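Subtilisin-like serine protease (Fervidobacterium pennivorans, PDB 1R6V) hydrolyses keratin into peptides as a calcium-binding, subtilisin-like serine protease, allowing its bacterium to grow on native feathers. Local coordinates at residues A[253-267]-A[280-294]. The protein carries 1 engineered substitution. Residues are numbered along the deposited sequence; the frame is centred on the assembly and turned at random.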
ATOM      1  N   ILE A 253       8.491 -10.351  -3.398  1.00 11.31           N
ATOM      2  CA  ILE A 253       7.245 -10.949  -2.904  1.00 11.81           C
ATOM      3  C   ILE A 253       6.694 -11.901  -3.950  1.00 13.43           C
ATOM      4  O   ILE A 253       6.233 -12.999  -3.632  1.00 12.57           O
ATOM      5  CB  ILE A 253       6.197  -9.863  -2.582  1.00 10.70           C
ATOM      6  CG1 ILE A 253       6.581  -9.175  -1.265  1.00 11.30           C
ATOM      7  CG2 ILE A 253       4.779 -10.466  -2.482  1.00 13.09           C
ATOM      8  CD1 ILE A 253       5.756  -7.914  -0.977  1.00 11.44           C
ATOM      9  N   ILE A 254       6.767 -11.482  -5.205  1.00 12.10           N
ATOM     10  CA  ILE A 254       6.294 -12.346  -6.291  1.00 12.47           C
ATOM     11  C   ILE A 254       7.169 -13.612  -6.368  1.00 13.33           C
ATOM     12  O   ILE A 254       6.671 -14.733  -6.524  1.00 13.57           O
ATOM     13  CB  ILE A 254       6.329 -11.607  -7.654  1.00 13.84           C
ATOM     14  CG1 ILE A 254       5.057 -10.766  -7.864  1.00 15.68           C
ATOM     15  CG2 ILE A 254       6.340 -12.646  -8.793  1.00 14.36           C
ATOM     16  CD1 ILE A 254       4.685  -9.795  -6.757  1.00 21.80           C
ATOM     17  N   TRP A 255       8.483 -13.433  -6.270  1.00 13.17           N
ATOM     18  CA  TRP A 255       9.408 -14.556  -6.314  1.00 14.10           C
ATOM     19  C   TRP A 255       9.088 -15.539  -5.181  1.00 14.81           C
ATOM     20  O   TRP A 255       8.991 -16.749  -5.393  1.00 14.02           O
ATOM     21  CB  TRP A 255      10.842 -14.052  -6.142  1.00 14.53           C
ATOM     22  CG  TRP A 255      11.908 -15.048  -6.459  1.00 16.86           C
ATOM     23  CD1 TRP A 255      12.550 -15.222  -7.662  1.00 18.04           C
ATOM     24  CD2 TRP A 255      12.496 -15.992  -5.550  1.00 16.24           C
ATOM     25  NE1 TRP A 255      13.503 -16.215  -7.549  1.00 17.44           N
ATOM     26  CE2 TRP A 255      13.489 -16.703  -6.266  1.00 18.48           C
ATOM     27  CE3 TRP A 255      12.277 -16.310  -4.199  1.00 15.40           C
ATOM     28  CZ2 TRP A 255      14.264 -17.713  -5.671  1.00 16.89           C
ATOM     29  CZ3 TRP A 255      13.052 -17.320  -3.606  1.00 16.27           C
ATOM     30  CH2 TRP A 255      14.029 -18.003  -4.344  1.00 19.18           C
ATOM     31  N   ALA A 256       8.918 -15.013  -3.971  1.00 12.05           N
ATOM     32  CA  ALA A 256       8.632 -15.869  -2.818  1.00 12.65           C
ATOM     33  C   ALA A 256       7.333 -16.647  -2.993  1.00 12.79           C
ATOM     34  O   ALA A 256       7.242 -17.829  -2.636  1.00 13.04           O
ATOM     35  CB  ALA A 256       8.560 -15.024  -1.545  1.00 11.93           C
ATOM     36  N   THR A 257       6.318 -15.969  -3.508  1.00 13.48           N
ATOM     37  CA  THR A 257       5.024 -16.603  -3.747  1.00 13.11           C
ATOM     38  C   THR A 257       5.165 -17.709  -4.791  1.00 15.15           C
ATOM     39  O   THR A 257       4.673 -18.829  -4.614  1.00 14.49           O
ATOM     40  CB  THR A 257       4.004 -15.579  -4.270  1.00 13.77           C
ATOM     41  OG1 THR A 257       3.803 -14.562  -3.277  1.00 13.59           O
ATOM     42  CG2 THR A 257       2.658 -16.257  -4.589  1.00 11.64           C
ATOM     43  N   ASP A 258       5.835 -17.373  -5.884  1.00 14.88           N
ATOM     44  CA  ASP A 258       6.036 -18.317  -6.978  1.00 15.62           C
ATOM     45  C   ASP A 258       6.881 -19.509  -6.570  1.00 17.48           C
ATOM     46  O   ASP A 258       6.762 -20.582  -7.163  1.00 20.11           O
ATOM     47  CB  ASP A 258       6.707 -17.635  -8.171  1.00 15.69           C
ATOM     48  CG  ASP A 258       5.779 -16.701  -8.914  1.00 15.42           C
ATOM     49  OD1 ASP A 258       4.561 -16.686  -8.630  1.00 15.48           O
ATOM     50  OD2 ASP A 258       6.277 -15.976  -9.796  1.00 13.49           O
ATOM     51  N   HIS A 259       7.742 -19.323  -5.572  1.00 15.58           N
ATOM     52  CA  HIS A 259       8.610 -20.387  -5.115  1.00 16.22           C
ATOM     53  C   HIS A 259       8.121 -21.108  -3.873  1.00 14.88           C
ATOM     54  O   HIS A 259       8.902 -21.759  -3.182  1.00 16.10           O
ATOM     55  CB  HIS A 259      10.032 -19.851  -4.913  1.00 16.82           C
ATOM     56  CG  HIS A 259      10.746 -19.579  -6.199  1.00 22.15           C
ATOM     57  ND1 HIS A 259      11.742 -20.402  -6.683  1.00 26.27           N
ATOM     58  CD2 HIS A 259      10.529 -18.650  -7.161  1.00 23.57           C
ATOM     59  CE1 HIS A 259      12.100 -19.997  -7.888  1.00 25.63           C
ATOM     60  NE2 HIS A 259      11.379 -18.935  -8.203  1.00 23.45           N
ATOM     61  N   GLY A 260       6.832 -20.970  -3.576  1.00 16.45           N
ATOM     62  CA  GLY A 260       6.274 -21.721  -2.471  1.00 15.86           C
ATOM     63  C   GLY A 260       6.104 -21.190  -1.065  1.00 15.24           C
ATOM     64  O   GLY A 260       5.624 -21.951  -0.217  1.00 12.07           O
ATOM     65  N   ALA A 261       6.486 -19.945  -0.779  1.00 14.64           N
ATOM     66  CA  ALA A 261       6.284 -19.429   0.580  1.00 15.05           C
ATOM     67  C   ALA A 261       4.783 -19.415   0.889  1.00 14.19           C
ATOM     68  O   ALA A 261       3.984 -19.022   0.041  1.00 15.08           O
ATOM     69  CB  ALA A 261       6.860 -18.003   0.703  1.00 15.24           C
ATOM     70  N   LYS A 262       4.388 -19.867   2.084  1.00 13.53           N
ATOM     71  CA  LYS A 262       2.976 -19.857   2.458  1.00 14.39           C
ATOM     72  C   LYS A 262       2.651 -18.772   3.481  1.00 12.84           C
ATOM     73  O   LYS A 262       1.487 -18.482   3.747  1.00 11.00           O
ATOM     74  CB  LYS A 262       2.537 -21.230   2.978  1.00 16.36           C
ATOM     75  CG  LYS A 262       2.553 -22.310   1.912  1.00 24.44           C
ATOM     76  CD  LYS A 262       1.777 -21.890   0.696  1.00 27.29           C
ATOM     77  CE  LYS A 262       1.953 -22.903  -0.433  1.00 31.08           C
ATOM     78  NZ  LYS A 262       1.297 -22.422  -1.683  1.00 34.76           N
ATOM     79  N   VAL A 263       3.686 -18.187   4.075  1.00 11.76           N
ATOM     80  CA  VAL A 263       3.481 -17.076   5.000  1.00 11.12           C
ATOM     81  C   VAL A 263       4.747 -16.216   4.911  1.00 11.29           C
ATOM     82  O   VAL A 263       5.839 -16.735   4.659  1.00 11.02           O
ATOM     83  CB  VAL A 263       3.220 -17.560   6.469  1.00 13.98           C
ATOM     84  CG1 VAL A 263       4.347 -18.479   6.941  1.00 13.35           C
ATOM     85  CG2 VAL A 263       3.079 -16.353   7.395  1.00 11.27           C
ATOM     86  N   MET A 264       4.586 -14.898   5.032  1.00  8.44           N
ATOM     87  CA  MET A 264       5.727 -13.964   4.986  1.00  8.93           C
ATOM     88  C   MET A 264       5.700 -13.073   6.209  1.00  9.33           C
ATOM     89  O   MET A 264       4.631 -12.699   6.677  1.00 10.79           O
ATOM     90  CB  MET A 264       5.650 -13.047   3.757  1.00 10.05           C
ATOM     91  CG  MET A 264       5.519 -13.800   2.425  1.00  9.39           C
ATOM     92  SD  MET A 264       6.064 -12.775   0.979  1.00  5.13           S
ATOM     93  CE  MET A 264       5.183 -13.653  -0.372  1.00 16.21           C
ATOM     94  N   ASN A 265       6.885 -12.712   6.694  1.00  9.00           N
ATOM     95  CA  ASN A 265       7.010 -11.845   7.863  1.00 11.13           C
ATOM     96  C   ASN A 265       7.556 -10.494   7.382  1.00 12.35           C
ATOM     97  O   ASN A 265       8.571 -10.456   6.696  1.00 12.73           O
ATOM     98  CB  ASN A 265       7.966 -12.476   8.882  1.00 11.46           C
ATOM     99  CG  ASN A 265       8.106 -11.626  10.138  1.00 13.28           C
ATOM    100  OD1 ASN A 265       8.967 -10.734  10.217  1.00 14.84           O
ATOM    101  ND2 ASN A 265       7.238 -11.877  11.109  1.00  9.30           N
ATOM    102  N   HIS A 266       6.852  -9.412   7.707  1.00 10.52           N
ATOM    103  CA  HIS A 266       7.245  -8.047   7.310  1.00 12.28           C
ATOM    104  C   HIS A 266       7.297  -7.091   8.497  1.00 13.13           C
ATOM    105  O   HIS A 266       6.321  -6.991   9.243  1.00 14.10           O
ATOM    106  CB  HIS A 266       6.216  -7.424   6.362  1.00 10.57           C
ATOM    107  CG  HIS A 266       5.985  -8.195   5.103  1.00 12.22           C
ATOM    108  ND1 HIS A 266       6.709  -7.974   3.946  1.00 10.55           N
ATOM    109  CD2 HIS A 266       5.104  -9.184   4.821  1.00 13.86           C
ATOM    110  CE1 HIS A 266       6.280  -8.805   3.006  1.00 13.25           C
ATOM    111  NE2 HIS A 266       5.307  -9.547   3.513  1.00 12.48           N
ATOM    112  N   SER A 267       8.400  -6.372   8.666  1.00 13.24           N
ATOM    113  CA  SER A 267       8.457  -5.376   9.735  1.00 12.73           C
ATOM    114  C   SER A 267       9.135  -4.140   9.171  1.00 13.19           C
ATOM    115  O   SER A 267      10.242  -3.765   9.576  1.00 11.75           O
ATOM    116  CB  SER A 267       9.213  -5.906  10.949  1.00 15.11           C
ATOM    117  OG  SER A 267       8.426  -6.904  11.593  1.00 18.30           O
ATOM    118  N   ALA A 280       1.150  -6.461  -5.253  1.00 11.14           N
ATOM    119  CA  ALA A 280       2.018  -7.546  -4.833  1.00 11.25           C
ATOM    120  C   ALA A 280       1.440  -8.284  -3.616  1.00 10.74           C
ATOM    121  O   ALA A 280       1.476  -9.515  -3.546  1.00 11.08           O
ATOM    122  CB  ALA A 280       3.392  -6.999  -4.510  1.00 14.87           C
ATOM    123  N   PHE A 281       0.948  -7.525  -2.646  1.00 12.49           N
ATOM    124  CA  PHE A 281       0.356  -8.146  -1.475  1.00 12.44           C
ATOM    125  C   PHE A 281      -0.882  -8.933  -1.845  1.00 14.08           C
ATOM    126  O   PHE A 281      -1.091 -10.037  -1.331  1.00 13.68           O
ATOM    127  CB  PHE A 281       0.014  -7.097  -0.416  1.00 11.30           C
ATOM    128  CG  PHE A 281       1.081  -6.941   0.614  1.00 12.03           C
ATOM    129  CD1 PHE A 281       2.335  -6.437   0.273  1.00 11.93           C
ATOM    130  CD2 PHE A 281       0.857  -7.362   1.918  1.00 10.55           C
ATOM    131  CE1 PHE A 281       3.375  -6.361   1.229  1.00 11.81           C
ATOM    132  CE2 PHE A 281       1.884  -7.292   2.888  1.00 12.82           C
ATOM    133  CZ  PHE A 281       3.139  -6.793   2.540  1.00 12.43           C
ATOM    134  N   ASP A 282      -1.689  -8.385  -2.749  1.00 14.12           N
ATOM    135  CA  ASP A 282      -2.912  -9.063  -3.174  1.00 13.90           C
ATOM    136  C   ASP A 282      -2.581 -10.310  -4.001  1.00 14.63           C
ATOM    137  O   ASP A 282      -3.304 -11.303  -3.958  1.00 13.83           O
ATOM    138  CB  ASP A 282      -3.810  -8.089  -3.955  1.00 14.16           C
ATOM    139  CG  ASP A 282      -4.400  -6.988  -3.067  1.00 16.96           C
ATOM    140  OD1 ASP A 282      -4.227  -7.070  -1.823  1.00 16.05           O
ATOM    141  OD2 ASP A 282      -5.033  -6.052  -3.613  1.00 16.85           O
ATOM    142  N   TYR A 283      -1.485 -10.249  -4.762  1.00 12.99           N
ATOM    143  CA  TYR A 283      -1.025 -11.389  -5.558  1.00 12.80           C
ATOM    144  C   TYR A 283      -0.676 -12.537  -4.610  1.00 12.97           C
ATOM    145  O   TYR A 283      -1.067 -13.689  -4.801  1.00 12.61           O
ATOM    146  CB  TYR A 283       0.240 -11.014  -6.326  1.00 11.15           C
ATOM    147  CG  TYR A 283       0.863 -12.120  -7.157  1.00 13.20           C
ATOM    148  CD1 TYR A 283       0.448 -12.344  -8.469  1.00 14.46           C
ATOM    149  CD2 TYR A 283       1.921 -12.890  -6.658  1.00 13.91           C
ATOM    150  CE1 TYR A 283       1.083 -13.299  -9.268  1.00 14.94           C
ATOM    151  CE2 TYR A 283       2.559 -13.843  -7.445  1.00 14.88           C
ATOM    152  CZ  TYR A 283       2.134 -14.041  -8.750  1.00 16.45           C
ATOM    153  OH  TYR A 283       2.753 -14.974  -9.545  1.00 15.00           O
ATOM    154  N   ALA A 284       0.095 -12.217  -3.578  1.00 11.26           N
ATOM    155  CA  ALA A 284       0.473 -13.246  -2.642  1.00 12.64           C
ATOM    156  C   ALA A 284      -0.769 -13.849  -1.957  1.00 12.49           C
ATOM    157  O   ALA A 284      -0.897 -15.071  -1.858  1.00 15.17           O
ATOM    158  CB  ALA A 284       1.446 -12.655  -1.591  1.00 11.32           C
ATOM    159  N   MET A 285      -1.682 -13.006  -1.487  1.00 12.74           N
ATOM    160  CA  MET A 285      -2.869 -13.522  -0.793  1.00 13.36           C
ATOM    161  C   MET A 285      -3.778 -14.338  -1.727  1.00 16.27           C
ATOM    162  O   MET A 285      -4.401 -15.324  -1.299  1.00 13.48           O
ATOM    163  CB  MET A 285      -3.640 -12.372  -0.115  1.00 12.07           C
ATOM    164  CG  MET A 285      -2.857 -11.763   1.063  1.00 13.80           C
ATOM    165  SD  MET A 285      -3.750 -10.576   2.133  1.00 12.15           S
ATOM    166  CE  MET A 285      -3.712  -9.030   1.104  1.00 14.56           C
ATOM    167  N   GLU A 286      -3.829 -13.943  -2.994  1.00 17.19           N
ATOM    168  CA  GLU A 286      -4.645 -14.665  -3.974  1.00 19.83           C
ATOM    169  C   GLU A 286      -4.059 -16.052  -4.207  1.00 20.01           C
ATOM    170  O   GLU A 286      -4.768 -16.977  -4.605  1.00 19.28           O
ATOM    171  CB  GLU A 286      -4.732 -13.874  -5.288  1.00 22.44           C
ATOM    172  CG  GLU A 286      -5.855 -12.842  -5.281  1.00 27.78           C
ATOM    173  CD  GLU A 286      -5.802 -11.862  -6.443  1.00 31.97           C
ATOM    174  OE1 GLU A 286      -5.294 -12.235  -7.524  1.00 32.70           O
ATOM    175  OE2 GLU A 286      -6.286 -10.717  -6.272  1.00 33.76           O
ATOM    176  N   HIS A 287      -2.763 -16.196  -3.957  1.00 19.25           N
ATOM    177  CA  HIS A 287      -2.092 -17.477  -4.089  1.00 18.53           C
ATOM    178  C   HIS A 287      -2.129 -18.214  -2.747  1.00 17.83           C
ATOM    179  O   HIS A 287      -1.475 -19.241  -2.569  1.00 19.01           O
ATOM    180  CB  HIS A 287      -0.642 -17.284  -4.561  1.00 20.40           C
ATOM    181  CG  HIS A 287      -0.524 -16.974  -6.020  1.00 24.27           C
ATOM    182  ND1 HIS A 287      -0.319 -17.949  -6.973  1.00 27.06           N
ATOM    183  CD2 HIS A 287      -0.648 -15.808  -6.696  1.00 25.48           C
ATOM    184  CE1 HIS A 287      -0.325 -17.398  -8.173  1.00 25.68           C
ATOM    185  NE2 HIS A 287      -0.524 -16.101  -8.032  1.00 27.75           N
ATOM    186  N   GLY A 288      -2.901 -17.669  -1.806  1.00 17.22           N
ATOM    187  CA  GLY A 288      -3.061 -18.284  -0.500  1.00 15.77           C
ATOM    188  C   GLY A 288      -1.979 -18.023   0.526  1.00 17.28           C
ATOM    189  O   GLY A 288      -1.926 -18.725   1.533  1.00 17.54           O
ATOM    190  N   VAL A 289      -1.126 -17.029   0.295  1.00 13.19           N
ATOM    191  CA  VAL A 289      -0.057 -16.744   1.249  1.00 13.18           C
ATOM    192  C   VAL A 289      -0.529 -15.751   2.297  1.00 12.29           C
ATOM    193  O   VAL A 289      -1.177 -14.746   1.974  1.00 12.23           O
ATOM    194  CB  VAL A 289       1.208 -16.157   0.577  1.00 13.50           C
ATOM    195  CG1 VAL A 289       1.589 -16.952  -0.682  1.00 11.07           C
ATOM    196  CG2 VAL A 289       0.993 -14.720   0.270  1.00 23.20           C
ATOM    197  N   VAL A 290      -0.183 -16.035   3.551  1.00 10.81           N
ATOM    198  CA  VAL A 290      -0.547 -15.191   4.687  1.00  9.90           C
ATOM    199  C   VAL A 290       0.530 -14.135   4.836  1.00 11.38           C
ATOM    200  O   VAL A 290       1.708 -14.450   4.736  1.00 11.15           O
ATOM    201  CB  VAL A 290      -0.634 -16.038   5.983  1.00  9.48           C
ATOM    202  CG1 VAL A 290      -0.862 -15.136   7.215  1.00 12.42           C
ATOM    203  CG2 VAL A 290      -1.794 -17.018   5.840  1.00 12.42           C
ATOM    204  N   MET A 291       0.122 -12.888   5.059  1.00  8.21           N
ATOM    205  CA  MET A 291       1.075 -11.792   5.193  1.00  8.93           C
ATOM    206  C   MET A 291       0.978 -11.192   6.593  1.00  9.47           C
ATOM    207  O   MET A 291      -0.020 -10.567   6.914  1.00 10.85           O
ATOM    208  CB  MET A 291       0.783 -10.724   4.125  1.00  9.44           C
ATOM    209  CG  MET A 291       0.955 -11.247   2.669  1.00 10.26           C
ATOM    210  SD  MET A 291       2.637 -11.711   2.087  1.00  4.22           S
ATOM    211  CE  MET A 291       3.015 -10.317   0.896  1.00 10.49           C
ATOM    212  N   VAL A 292       2.022 -11.411   7.398  1.00 10.14           N
ATOM    213  CA  VAL A 292       2.110 -10.917   8.778  1.00 10.84           C
ATOM    214  C   VAL A 292       2.955  -9.643   8.736  1.00 11.18           C
ATOM    215  O   VAL A 292       4.067  -9.648   8.195  1.00 10.88           O
ATOM    216  CB  VAL A 292       2.783 -11.979   9.694  1.00  9.88           C
ATOM    217  CG1 VAL A 292       2.887 -11.451  11.130  1.00 11.81           C
ATOM    218  CG2 VAL A 292       1.942 -13.289   9.674  1.00 11.60           C
ATOM    219  N   VAL A 293       2.421  -8.558   9.278  1.00 10.96           N
ATOM    220  CA  VAL A 293       3.133  -7.275   9.263  1.00 11.59           C
ATOM    221  C   VAL A 293       3.129  -6.672  10.649  1.00 11.65           C
ATOM    222  O   VAL A 293       2.094  -6.636  11.328  1.00 12.02           O
ATOM    223  CB  VAL A 293       2.457  -6.273   8.306  1.00 12.05           C
ATOM    224  CG1 VAL A 293       3.269  -4.973   8.228  1.00 14.51           C
ATOM    225  CG2 VAL A 293       2.302  -6.904   6.942  1.00 11.87           C
ATOM    226  N   SER A 294       4.280  -6.178  11.078  1.00 12.68           N
ATOM    227  CA  SER A 294       4.317  -5.584  12.400  1.00 14.62           C
ATOM    228  C   SER A 294       3.588  -4.234  12.392  1.00 16.45           C
ATOM    229  O   SER A 294       3.574  -3.509  11.385  1.00 16.02           O
ATOM    230  CB  SER A 294       5.766  -5.389  12.840  1.00 17.00           C
ATOM    231  OG  SER A 294       6.310  -4.332  12.088  1.00 25.14           O
TER
HETATM  232  O   HOH W   1      -0.765 -20.067   3.268  1.00 29.96           O
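M264 and M291, neighbours on adjacent parallel strands, lie alongside each other and point the same way, a worked example of how a beta-alpha-beta unit fills the layer between sheet and helices. M264 can be followed outward: its CB and CG both rest against M291 SD, CG at 3.6 Å; its own SD meets the same sulfur and M291 CE; and its CE touches both M291 SD and the methyl of A284. M291 is bent at chi2 (-67°) and chi3 (-108°), which carries its CE away from the strand, over one face of the F281 ring and to within 3.8 Å of I253 CG2. The H266 ring is covered on one face by F281 CZ, 3.6 Å above its plane, while V292 O lies at its edge; H266 ND1 is hydrogen-bonded to NE1 of W268. Beneath these side chains the strands are laced by five backbone bonds, from V290 N to K262 O through to S294 N to H266 O. Between the nearly parallel helices, Y283, its CG anti to the backbone N (chi1 178°), lays its ring across I254 and T257. I254 CG1 makes a CH-pi contact over one face, 4.2 Å from the ring centroid, and the hydroxyl donates to the syn lone pair of D258 OD1 at 2.7 Å. An alanine in place of Y283 is likely to leave I254 without its aromatic cover and the D258 carboxylate without this donor and freer to turn. T257 OG1, hydrogen-bonded to I253 O, lies 3.5 Å from A284 CB. In the subtilase fold, helices 246-258 and 275-286 pack on the sheet face bearing M264, H266 and M291; on the other face, helix 380-397 meets N265 and V292, and S267, just beyond H266, touches S381, probably the charge-relay serine.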